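Local coordinates for PRD-containing transcription regulator (PDB 3NUF), which probably acts as a regulator of transcription through its all-helical PRD (PTS regulation domain), a fold that in related regulators responds to sugar-transport phosphorylation, at residues A30-N33 / Y34-L38; Q52-T55 / N56-E60; Q95-G98 / H99-V102. One frame throughout, in Å; residues are numbered along the deposited sequence.

Contact 1: residues A30-N33 / Y34-L38. With EDO (1,2-ethanediol), chain G.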
ATOM      1  N   ALA A  30      -1.591  -6.464   9.695  1.00 12.97           N
ATOM      2  CA  ALA A  30      -2.920  -6.546   9.102  1.00 13.63           C
ATOM      3  C   ALA A  30      -3.003  -5.794   7.775  1.00 13.56           C
ATOM      4  O   ALA A  30      -3.550  -6.295   6.783  1.00 13.78           O
ATOM      5  CB  ALA A  30      -3.976  -6.014  10.061  1.00 14.37           C
ATOM      6  N   LEU A  31      -2.395  -4.615   7.769  1.00 11.79           N
ATOM      7  CA  LEU A  31      -2.455  -3.765   6.552  1.00 11.80           C
ATOM      8  C   LEU A  31      -1.653  -4.395   5.386  1.00 11.74           C
ATOM      9  O   LEU A  31      -2.151  -4.447   4.262  1.00 13.08           O
ATOM     10  CB  LEU A  31      -1.957  -2.349   6.878  1.00 11.35           C
ATOM     11  CG  LEU A  31      -1.925  -1.370   5.710  1.00 10.40           C
ATOM     12  CD1 LEU A  31      -3.306  -1.229   5.074  1.00 11.94           C
ATOM     13  CD2 LEU A  31      -1.411   0.002   6.187  1.00 13.02           C
ATOM     14  N   VAL A  32      -0.407  -4.801   5.647  1.00 12.78           N
ATOM     15  CA  VAL A  32       0.355  -5.475   4.603  1.00 11.68           C
ATOM     16  C   VAL A  32      -0.378  -6.705   4.082  1.00 12.97           C
ATOM     17  O   VAL A  32      -0.480  -6.925   2.858  1.00 13.63           O
ATOM     18  CB  VAL A  32       1.761  -5.842   5.137  1.00 12.86           C
ATOM     19  CG1 VAL A  32       2.519  -6.685   4.108  1.00 18.73           C
ATOM     20  CG2 VAL A  32       2.539  -4.611   5.411  1.00 15.09           C
ATOM     21  N   ASN A  33      -0.889  -7.551   4.981  1.00 14.06           N
ATOM     22  CA  ASN A  33      -1.648  -8.691   4.563  1.00 15.33           C
ATOM     23  C   ASN A  33      -2.828  -8.303   3.663  1.00 14.98           C
ATOM     24  O   ASN A  33      -3.110  -8.930   2.641  1.00 16.04           O
ATOM     25  CB  ASN A  33      -2.229  -9.439   5.762  1.00 15.83           C
ATOM     26  CG  ASN A  33      -1.207 -10.173   6.605  1.00 20.39           C
ATOM     27  OD1 ASN A  33      -0.090 -10.352   6.226  1.00 20.23           O
ATOM     28  ND2 ASN A  33      -1.657 -10.605   7.786  1.00 19.80           N
ATOM     29  N   TYR A  34      -3.580  -7.261   4.095  1.00 14.05           N
ATOM     30  CA  TYR A  34      -4.740  -6.771   3.343  1.00 14.06           C
ATOM     31  C   TYR A  34      -4.348  -6.354   1.929  1.00 12.65           C
ATOM     32  O   TYR A  34      -5.007  -6.716   0.930  1.00 12.80           O
ATOM     33  CB  TYR A  34      -5.419  -5.625   4.095  1.00 14.92           C
ATOM     34  CG  TYR A  34      -6.445  -4.857   3.326  1.00 13.41           C
ATOM     35  CD1 TYR A  34      -7.758  -5.268   3.312  1.00 14.67           C
ATOM     36  CD2 TYR A  34      -6.118  -3.706   2.626  1.00 14.14           C
ATOM     37  CE1 TYR A  34      -8.706  -4.559   2.622  1.00 16.50           C
ATOM     38  CE2 TYR A  34      -7.062  -3.020   1.902  1.00 15.35           C
ATOM     39  CZ  TYR A  34      -8.337  -3.462   1.930  1.00 15.08           C
ATOM     40  OH  TYR A  34      -9.317  -2.759   1.230  1.00 21.89           O
ATOM     41  N   VAL A  35      -3.272  -5.589   1.827  1.00 12.29           N
ATOM     42  CA  VAL A  35      -2.824  -5.104   0.509  1.00 12.66           C
ATOM     43  C   VAL A  35      -2.381  -6.265  -0.413  1.00 12.66           C
ATOM     44  O   VAL A  35      -2.723  -6.294  -1.605  1.00 13.48           O
ATOM     45  CB  VAL A  35      -1.786  -4.039   0.605  1.00 11.33           C
ATOM     46  CG1 VAL A  35      -1.294  -3.625  -0.782  1.00 12.80           C
ATOM     47  CG2 VAL A  35      -2.368  -2.806   1.305  1.00 13.07           C
ATOM     48  N   ILE A  36      -1.657  -7.226   0.147  1.00 13.11           N
ATOM     49  CA  ILE A  36      -1.215  -8.396  -0.630  1.00 13.44           C
ATOM     50  C   ILE A  36      -2.446  -9.133  -1.163  1.00 15.12           C
ATOM     51  O   ILE A  36      -2.527  -9.495  -2.344  1.00 15.06           O
ATOM     52  CB  ILE A  36      -0.342  -9.317   0.218  1.00 14.76           C
ATOM     53  CG1 ILE A  36       1.020  -8.678   0.456  1.00 15.61           C
ATOM     54  CG2 ILE A  36      -0.188 -10.672  -0.488  1.00 17.83           C
ATOM     55  CD1 ILE A  36       1.907  -9.417   1.483  1.00 17.40           C
ATOM     56  N   LYS A  37      -3.419  -9.363  -0.310  1.00 15.22           N
ATOM     57  CA  LYS A  37      -4.656 -10.066  -0.718  1.00 16.37           C
ATOM     58  C   LYS A  37      -5.525  -9.313  -1.699  1.00 16.05           C
ATOM     59  O   LYS A  37      -6.131  -9.877  -2.627  1.00 15.82           O
ATOM     60  CB  LYS A  37      -5.421 -10.454   0.509  1.00 16.70           C
ATOM     61  CG  LYS A  37      -4.711 -11.552   1.325  1.00 24.40           C
ATOM     62  CD  LYS A  37      -5.496 -11.933   2.574  1.00 27.52           C
ATOM     63  CE  LYS A  37      -5.363 -10.988   3.727  1.00 33.35           C
ATOM     64  NZ  LYS A  37      -6.047 -11.525   4.998  1.00 36.48           N
ATOM     65  N   LEU A  38      -5.619  -7.998  -1.513  1.00 14.27           N
ATOM     66  CA  LEU A  38      -6.380  -7.164  -2.401  1.00 14.68           C
ATOM     67  C   LEU A  38      -5.715  -7.185  -3.791  1.00 15.41           C
ATOM     68  O   LEU A  38      -6.356  -7.349  -4.849  1.00 15.80           O
ATOM     69  CB  LEU A  38      -6.368  -5.708  -1.856  1.00 14.44           C
ATOM     70  CG  LEU A  38      -7.124  -4.742  -2.722  1.00 16.70           C
ATOM     71  CD1 LEU A  38      -8.611  -5.045  -2.716  1.00 22.68           C
ATOM     72  CD2 LEU A  38      -6.943  -3.295  -2.256  1.00 15.91           C
TER
HETATM   73  C1  EDO G 308     -12.146  -3.467   2.201  1.00 30.85           C
HETATM   74  O1  EDO G 308     -11.493  -3.475   0.929  1.00 42.07           O
HETATM   75  C2  EDO G 308     -12.795  -2.121   2.372  1.00 29.45           C
HETATM   76  O2  EDO G 308     -12.317  -1.513   3.579  1.00 38.09           O
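Val32 and Ile36 meet one helical turn apart, with CG1 of Val32 3.8 Å from CD1 of Ile36. The two side chains slant across each other rather than lying alongside. Ile36 has CG1 beside its own backbone N and anti to the carbonyl carbon (chi1 -72°). That lays CG1 back along the turn, and the extended chi2 (171°) carries CD1 on towards Val32. The carbonyl oxygen of Val32 accepts the backbone N-H of Ile36, and CG1 and CD1 of Ile36 lie against it.

Leu31 and Val35 behave differently. They lie side by side and point the same way, with CD1 of Leu31 4.2 Å from CG2 of Val35. Both are buried.

Asn33 and Lys37 repeat the i to i+4 spacing on a more exposed side. The lysine chain bends at chi3 (-79°), and this fold brings its CE to 3.2 Å from the carbonyl O of Asn33. CE also lies 4.0 Å from CB of Asn33, so the aliphatic part of the lysine makes this contact.

Tyr34 leads away from the turn. Ethanediol, probably from the crystallisation liquor, meets its ring at the edge and in plane. The separation of Tyr34 OH from ethanediol O1, 2.3 Å, is too short to be trusted in detail.

Regular i to i+4 backbone bonds, such as Val35 N to Leu31 O at 2.9 Å, fix the spacing of these pairs. All of them belong to helix 25-41 of the PRD. Val32, Val35 and Ile36 pack on helix 48-67. Leu31 and Leu38 turn to helix 84-97, where the Tyr34 ring stacks on His96. Helix 25-41 thus packs against both helix 48-67 and helix 84-97.

Contact 2: residues Q52-T55 / N56-E60. With EDO (1,2-ethanediol), chain F.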
ATOM      1  N   GLN A  52       9.003  -5.180   0.172  1.00 16.01           N
ATOM      2  CA  GLN A  52       9.743  -4.360   1.125  1.00 17.19           C
ATOM      3  C   GLN A  52       9.466  -2.872   0.954  1.00 16.60           C
ATOM      4  O   GLN A  52       9.176  -2.141   1.916  1.00 17.25           O
ATOM      5  CB  GLN A  52      11.259  -4.589   0.955  1.00 19.60           C
ATOM      6  CG  GLN A  52      11.794  -5.845   1.551  1.00 24.08           C
ATOM      7  CD  GLN A  52      13.315  -5.944   1.356  1.00 25.52           C
ATOM      8  OE1 GLN A  52      14.033  -5.021   1.704  1.00 35.71           O
ATOM      9  NE2 GLN A  52      13.774  -7.057   0.826  1.00 33.89           N
ATOM     10  N   VAL A  53       9.571  -2.402  -0.274  1.00 14.86           N
ATOM     11  CA  VAL A  53       9.336  -1.009  -0.603  1.00 16.82           C
ATOM     12  C   VAL A  53       7.887  -0.619  -0.326  1.00 15.06           C
ATOM     13  O   VAL A  53       7.602   0.411   0.257  1.00 14.66           O
ATOM     14  CB  VAL A  53       9.752  -0.748  -2.069  1.00 19.08           C
ATOM     15  CG1 VAL A  53       9.416   0.644  -2.508  1.00 19.15           C
ATOM     16  CG2 VAL A  53      11.259  -0.967  -2.246  1.00 19.48           C
ATOM     17  N   LEU A  54       6.983  -1.488  -0.668  1.00 13.18           N
ATOM     18  CA  LEU A  54       5.548  -1.293  -0.363  1.00 13.52           C
ATOM     19  C   LEU A  54       5.281  -1.183   1.116  1.00 13.01           C
ATOM     20  O   LEU A  54       4.576  -0.292   1.618  1.00 12.91           O
ATOM     21  CB  LEU A  54       4.698  -2.413  -0.957  1.00 13.40           C
ATOM     22  CG  LEU A  54       3.238  -2.391  -0.584  1.00 12.91           C
ATOM     23  CD1 LEU A  54       2.527  -1.211  -1.276  1.00 14.97           C
ATOM     24  CD2 LEU A  54       2.553  -3.745  -0.941  1.00 17.87           C
ATOM     25  N   THR A  55       5.869  -2.099   1.884  1.00 13.44           N
ATOM     26  CA  THR A  55       5.679  -2.129   3.324  1.00 13.01           C
ATOM     27  C   THR A  55       6.143  -0.851   3.950  1.00 12.85           C
ATOM     28  O   THR A  55       5.481  -0.294   4.822  1.00 12.99           O
ATOM     29  CB  THR A  55       6.393  -3.367   3.960  1.00 14.31           C
ATOM     30  OG1 THR A  55       5.767  -4.524   3.457  1.00 14.57           O
ATOM     31  CG2 THR A  55       6.282  -3.360   5.474  1.00 16.34           C
ATOM     32  N   ASN A  56       7.314  -0.351   3.552  1.00 13.01           N
ATOM     33  CA  ASN A  56       7.819   0.887   4.108  1.00 12.94           C
ATOM     34  C   ASN A  56       6.794   2.007   3.910  1.00 11.85           C
ATOM     35  O   ASN A  56       6.505   2.789   4.819  1.00 13.26           O
ATOM     36  CB  ASN A  56       9.194   1.254   3.471  1.00 14.40           C
ATOM     37  CG  ASN A  56       9.777   2.537   4.017  1.00 20.54           C
ATOM     38  OD1 ASN A  56      10.326   2.539   5.108  1.00 25.83           O
ATOM     39  ND2 ASN A  56       9.609   3.656   3.271  1.00 23.23           N
ATOM     40  N   HIS A  57       6.239   2.063   2.712  1.00 13.59           N
ATOM     41  CA  HIS A  57       5.283   3.131   2.410  1.00 12.08           C
ATOM     42  C   HIS A  57       3.968   2.934   3.173  1.00 12.68           C
ATOM     43  O   HIS A  57       3.390   3.905   3.688  1.00 12.32           O
ATOM     44  CB  HIS A  57       5.004   3.241   0.923  1.00 11.93           C
ATOM     45  CG  HIS A  57       4.211   4.460   0.584  1.00 12.17           C
ATOM     46  ND1 HIS A  57       4.719   5.727   0.831  1.00 14.84           N
ATOM     47  CD2 HIS A  57       2.936   4.628   0.153  1.00 12.10           C
ATOM     48  CE1 HIS A  57       3.775   6.619   0.538  1.00 14.64           C
ATOM     49  NE2 HIS A  57       2.690   5.983   0.115  1.00 13.88           N
ATOM     50  N   LEU A  58       3.510   1.694   3.260  1.00 11.76           N
ATOM     51  CA  LEU A  58       2.281   1.412   4.015  1.00 11.16           C
ATOM     52  C   LEU A  58       2.430   1.771   5.493  1.00 12.98           C
ATOM     53  O   LEU A  58       1.532   2.358   6.109  1.00 11.67           O
ATOM     54  CB  LEU A  58       1.815  -0.016   3.858  1.00 12.84           C
ATOM     55  CG  LEU A  58       1.300  -0.463   2.502  1.00 12.18           C
ATOM     56  CD1 LEU A  58       1.165  -2.014   2.469  1.00 13.07           C
ATOM     57  CD2 LEU A  58       0.023   0.273   2.095  1.00 13.07           C
ATOM     58  N   ILE A  59       3.574   1.461   6.081  1.00 12.23           N
ATOM     59  CA  ILE A  59       3.838   1.869   7.456  1.00 12.53           C
ATOM     60  C   ILE A  59       3.828   3.375   7.634  1.00 11.41           C
ATOM     61  O   ILE A  59       3.246   3.885   8.614  1.00 11.92           O
ATOM     62  CB  ILE A  59       5.149   1.245   7.954  1.00 15.16           C
ATOM     63  CG1 ILE A  59       4.934  -0.269   8.117  1.00 16.18           C
ATOM     64  CG2 ILE A  59       5.610   1.856   9.287  1.00 16.05           C
ATOM     65  CD1 ILE A  59       6.257  -1.096   8.358  1.00 18.46           C
ATOM     66  N   GLU A  60       4.419   4.091   6.687  0.50 12.22           N
ATOM     67  CA  GLU A  60       4.380   5.538   6.719  0.50 12.21           C
ATOM     68  C   GLU A  60       2.945   6.094   6.648  0.50 11.91           C
ATOM     69  O   GLU A  60       2.571   6.977   7.413  0.50 12.40           O
ATOM     70  CB  GLU A  60       5.237   6.105   5.573  0.50 15.05           C
ATOM     71  CG  GLU A  60       5.150   7.608   5.440  0.50 15.25           C
ATOM     72  CD  GLU A  60       5.884   8.144   4.195  0.50 18.11           C
ATOM     73  OE1 GLU A  60       7.107   7.857   4.130  0.50 19.82           O
ATOM     74  OE2 GLU A  60       5.265   8.807   3.301  0.50 16.62           O
TER
HETATM   75  C1  EDO F 307       2.462   2.091  13.126  1.00 34.09           C
HETATM   76  O1  EDO F 307       2.002   2.802  14.289  1.00 41.57           O
HETATM   77  C2  EDO F 307       2.579   2.964  11.883  1.00 33.85           C
HETATM   78  O2  EDO F 307       3.694   3.862  11.927  1.00 42.36           O
HETATM   79  O   HOH W   1       8.570   2.909   0.230  1.00 21.99           O
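The carbonyl O of Val53 takes two donors. One is the backbone N-H of His57. The other is a water, whose oxygen stands 2.7 Å from Val53 O. The same water accepts a longer bond from ND2 of Asn56, at 3.3 Å, and so links that side-chain amide to the preceding turn.

Leu54 and Leu58 meet on the buried side. CD1 of Leu58 comes to 3.7 Å from CG of Leu54, the branch point. CG of Leu58 also lies over the carbonyl O of Leu54, 3.4 Å away. This is i to i+4 packing within helix 48-67, a core helix of the PRD bundle. Leu54 also touches Val35 of helix 25-41 and Leu108 of helix 104-115. Cutting Leu54 back to an alanine would probably leave a gap beside Leu58 CD1 and between these helices.

Thr55 has its methyl CG2 anti to the backbone N, while OG1 turns back to the carbonyl of Leu51 (chi1 -64°). The hydroxyl is satisfied there. The methyl faces the next turn and packs against CD1 of Ile59, 3.7 Å away.

Contact 3: residues Q95-G98 / H99-V102. With EDO (1,2-ethanediol), chain G.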
ATOM      1  N   GLN A  95      -8.779   4.523   1.671  1.00  9.24           N
ATOM      2  CA  GLN A  95     -10.042   4.560   2.351  1.00  9.95           C
ATOM      3  C   GLN A  95     -10.183   3.524   3.428  1.00 11.33           C
ATOM      4  O   GLN A  95     -10.825   3.774   4.446  1.00 12.60           O
ATOM      5  CB  GLN A  95     -11.180   4.541   1.342  1.00 10.26           C
ATOM      6  CG  GLN A  95     -11.175   5.714   0.362  1.00 10.63           C
ATOM      7  CD  GLN A  95     -11.171   7.060   1.039  1.00 11.79           C
ATOM      8  OE1 GLN A  95     -10.278   7.924   0.814  1.00 14.65           O
ATOM      9  NE2 GLN A  95     -12.113   7.261   1.862  1.00  9.96           N
ATOM     10  N   HIS A  96      -9.651   2.358   3.170  1.00  9.95           N
ATOM     11  CA  HIS A  96      -9.617   1.285   4.161  1.00  9.83           C
ATOM     12  C   HIS A  96      -8.851   1.662   5.406  1.00 10.08           C
ATOM     13  O   HIS A  96      -9.347   1.410   6.503  1.00 12.88           O
ATOM     14  CB  HIS A  96      -9.002  -0.004   3.538  1.00 10.00           C
ATOM     15  CG  HIS A  96      -8.688  -1.076   4.528  1.00 12.70           C
ATOM     16  ND1 HIS A  96      -9.656  -1.913   5.021  1.00 20.09           N
ATOM     17  CD2 HIS A  96      -7.528  -1.438   5.108  1.00 15.41           C
ATOM     18  CE1 HIS A  96      -9.078  -2.774   5.856  1.00 17.16           C
ATOM     19  NE2 HIS A  96      -7.795  -2.487   5.953  1.00 18.43           N
ATOM     20  N   ILE A  97      -7.702   2.290   5.273  1.00  9.55           N
ATOM     21  CA  ILE A  97      -6.924   2.741   6.435  1.00  9.64           C
ATOM     22  C   ILE A  97      -7.705   3.780   7.208  1.00 10.04           C
ATOM     23  O   ILE A  97      -7.753   3.687   8.439  1.00 11.91           O
ATOM     24  CB  ILE A  97      -5.565   3.272   5.993  1.00 10.72           C
ATOM     25  CG1 ILE A  97      -4.672   2.196   5.381  1.00  9.89           C
ATOM     26  CG2 ILE A  97      -4.799   3.916   7.167  1.00 11.91           C
ATOM     27  CD1 ILE A  97      -3.500   2.721   4.585  1.00 11.30           C
ATOM     28  N   GLY A  98      -8.293   4.720   6.517  1.00 10.62           N
ATOM     29  CA  GLY A  98      -9.036   5.786   7.144  1.00 10.82           C
ATOM     30  C   GLY A  98      -8.150   6.910   7.642  1.00 10.85           C
ATOM     31  O   GLY A  98      -6.937   6.762   7.769  1.00 10.35           O
ATOM     32  N   HIS A  99      -8.772   8.047   7.918  1.00  9.97           N
ATOM     33  CA  HIS A  99      -8.095   9.249   8.428  1.00  9.11           C
ATOM     34  C   HIS A  99      -6.928   9.702   7.572  1.00  9.75           C
ATOM     35  O   HIS A  99      -5.934  10.243   8.093  1.00 11.30           O
ATOM     36  CB  HIS A  99      -7.639   9.025   9.887  1.00 11.21           C
ATOM     37  CG  HIS A  99      -8.774   8.832  10.809  1.00 10.39           C
ATOM     38  ND1 HIS A  99      -9.157   7.601  11.257  1.00 11.52           N
ATOM     39  CD2 HIS A  99      -9.635   9.723  11.348  1.00 10.18           C
ATOM     40  CE1 HIS A  99     -10.206   7.746  12.057  1.00 12.30           C
ATOM     41  NE2 HIS A  99     -10.502   9.031  12.151  1.00 11.12           N
ATOM     42  N   LEU A 100      -7.050   9.510   6.276  1.00  9.52           N
ATOM     43  CA  LEU A 100      -6.100   9.968   5.315  1.00  9.82           C
ATOM     44  C   LEU A 100      -6.737  10.814   4.263  1.00 12.03           C
ATOM     45  O   LEU A 100      -7.919  10.658   3.961  1.00 13.00           O
ATOM     46  CB  LEU A 100      -5.405   8.787   4.641  1.00  9.48           C
ATOM     47  CG  LEU A 100      -4.429   7.981   5.513  1.00  9.62           C
ATOM     48  CD1 LEU A 100      -3.944   6.730   4.759  1.00 12.46           C
ATOM     49  CD2 LEU A 100      -3.246   8.861   5.958  1.00 10.94           C
ATOM     50  N   GLU A 101      -5.929  11.658   3.635  1.00 11.02           N
ATOM     51  CA  GLU A 101      -6.413  12.410   2.503  1.00  9.93           C
ATOM     52  C   GLU A 101      -6.501  11.570   1.243  1.00 10.26           C
ATOM     53  O   GLU A 101      -5.673  10.682   1.017  1.00 10.80           O
ATOM     54  CB  GLU A 101      -5.499  13.600   2.237  1.00 12.49           C
ATOM     55  CG  GLU A 101      -5.401  14.529   3.438  1.00 13.94           C
ATOM     56  CD  GLU A 101      -6.720  15.102   3.946  1.00 16.30           C
ATOM     57  OE1 GLU A 101      -7.477  15.574   3.050  1.00 16.82           O
ATOM     58  OE2 GLU A 101      -6.971  15.140   5.190  1.00 15.70           O
ATOM     59  N   VAL A 102      -7.505  11.843   0.424  1.00  9.45           N
ATOM     60  CA  VAL A 102      -7.727  11.085  -0.795  1.00  9.58           C
ATOM     61  C   VAL A 102      -6.450  10.967  -1.629  1.00 10.37           C
ATOM     62  O   VAL A 102      -6.153   9.903  -2.168  1.00 10.41           O
ATOM     63  CB  VAL A 102      -8.882  11.693  -1.663  1.00 10.56           C
ATOM     64  CG1 VAL A 102      -8.973  11.046  -3.053  1.00 12.17           C
ATOM     65  CG2 VAL A 102     -10.213  11.533  -0.924  1.00 13.32           C
TER
HETATM   66  C1  EDO G 308     -12.146  -3.467   2.201  1.00 30.85           C
HETATM   67  O1  EDO G 308     -11.493  -3.475   0.929  1.00 42.07           O
HETATM   68  C2  EDO G 308     -12.795  -2.121   2.372  1.00 29.45           C
HETATM   69  O2  EDO G 308     -12.317  -1.513   3.579  1.00 38.09           O
HETATM   70  O   HOH W   2     -10.273  10.495   2.407  1.00 14.26           O
HETATM   71  O   HOH W   3      -7.921   5.223  10.682  1.00 15.83           O
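Ile97 overlaps Leu100 where helix 84-97 ends. CD1 of Leu100 lies 3.8 Å from the CG2 methyl of Ile97 and 4.0 Å from CB, its branch point. Gly98 makes the turn between them: it is the first residue to leave helical geometry. It adopts a positive phi (82°), a conformation glycine takes easily. The chain then runs on as the loop to helix 104-115 of the PRD. Ile97 and Leu100 both touch Met61 and Ser65 of helix 48-67, so the helix end and the loop rest on the same two residues.

Two separate waters bridge the segments. One donates to Gln95 OE1 at 3.0 Å and to the carbonyl O of Leu100 at 2.8 Å. The Gln95 chain bends at chi2 (-55°), and its OE1 also lies near CG2 of Val102. Earlier on the helix, the His96 ring meets ethanediol at its edge. His96 ND1 and ethanediol O2 form a hydrogen bond of 3.1 Å, in which either could be the donor. The second water donates to Ile97 O and lies in the plane of the His99 ring, 2.7 Å from ND1.

The three contacts follow in series along the chain, all within the PRD range. Contact 1 lies on helix 25-41 and contact 2 on the next helix, 48-67. Contact 3 is at the end of helix 84-97, in the turn towards helix 104-115. Centres of contacts 1 and 2 are about 12 Å apart, and their side chains touch, as where Val35 CG2 meets Leu58 CD1 at 3.8 Å. Contact 3 lies about 15 Å from contact 1 and 16 Å from contact 2, centre to centre. It touches contact 1 through Leu31 and Ile97, and one ethanediol lies against both. Contacts 1 and 2 each turn a buried face inward, while contact 3 lies at the surface.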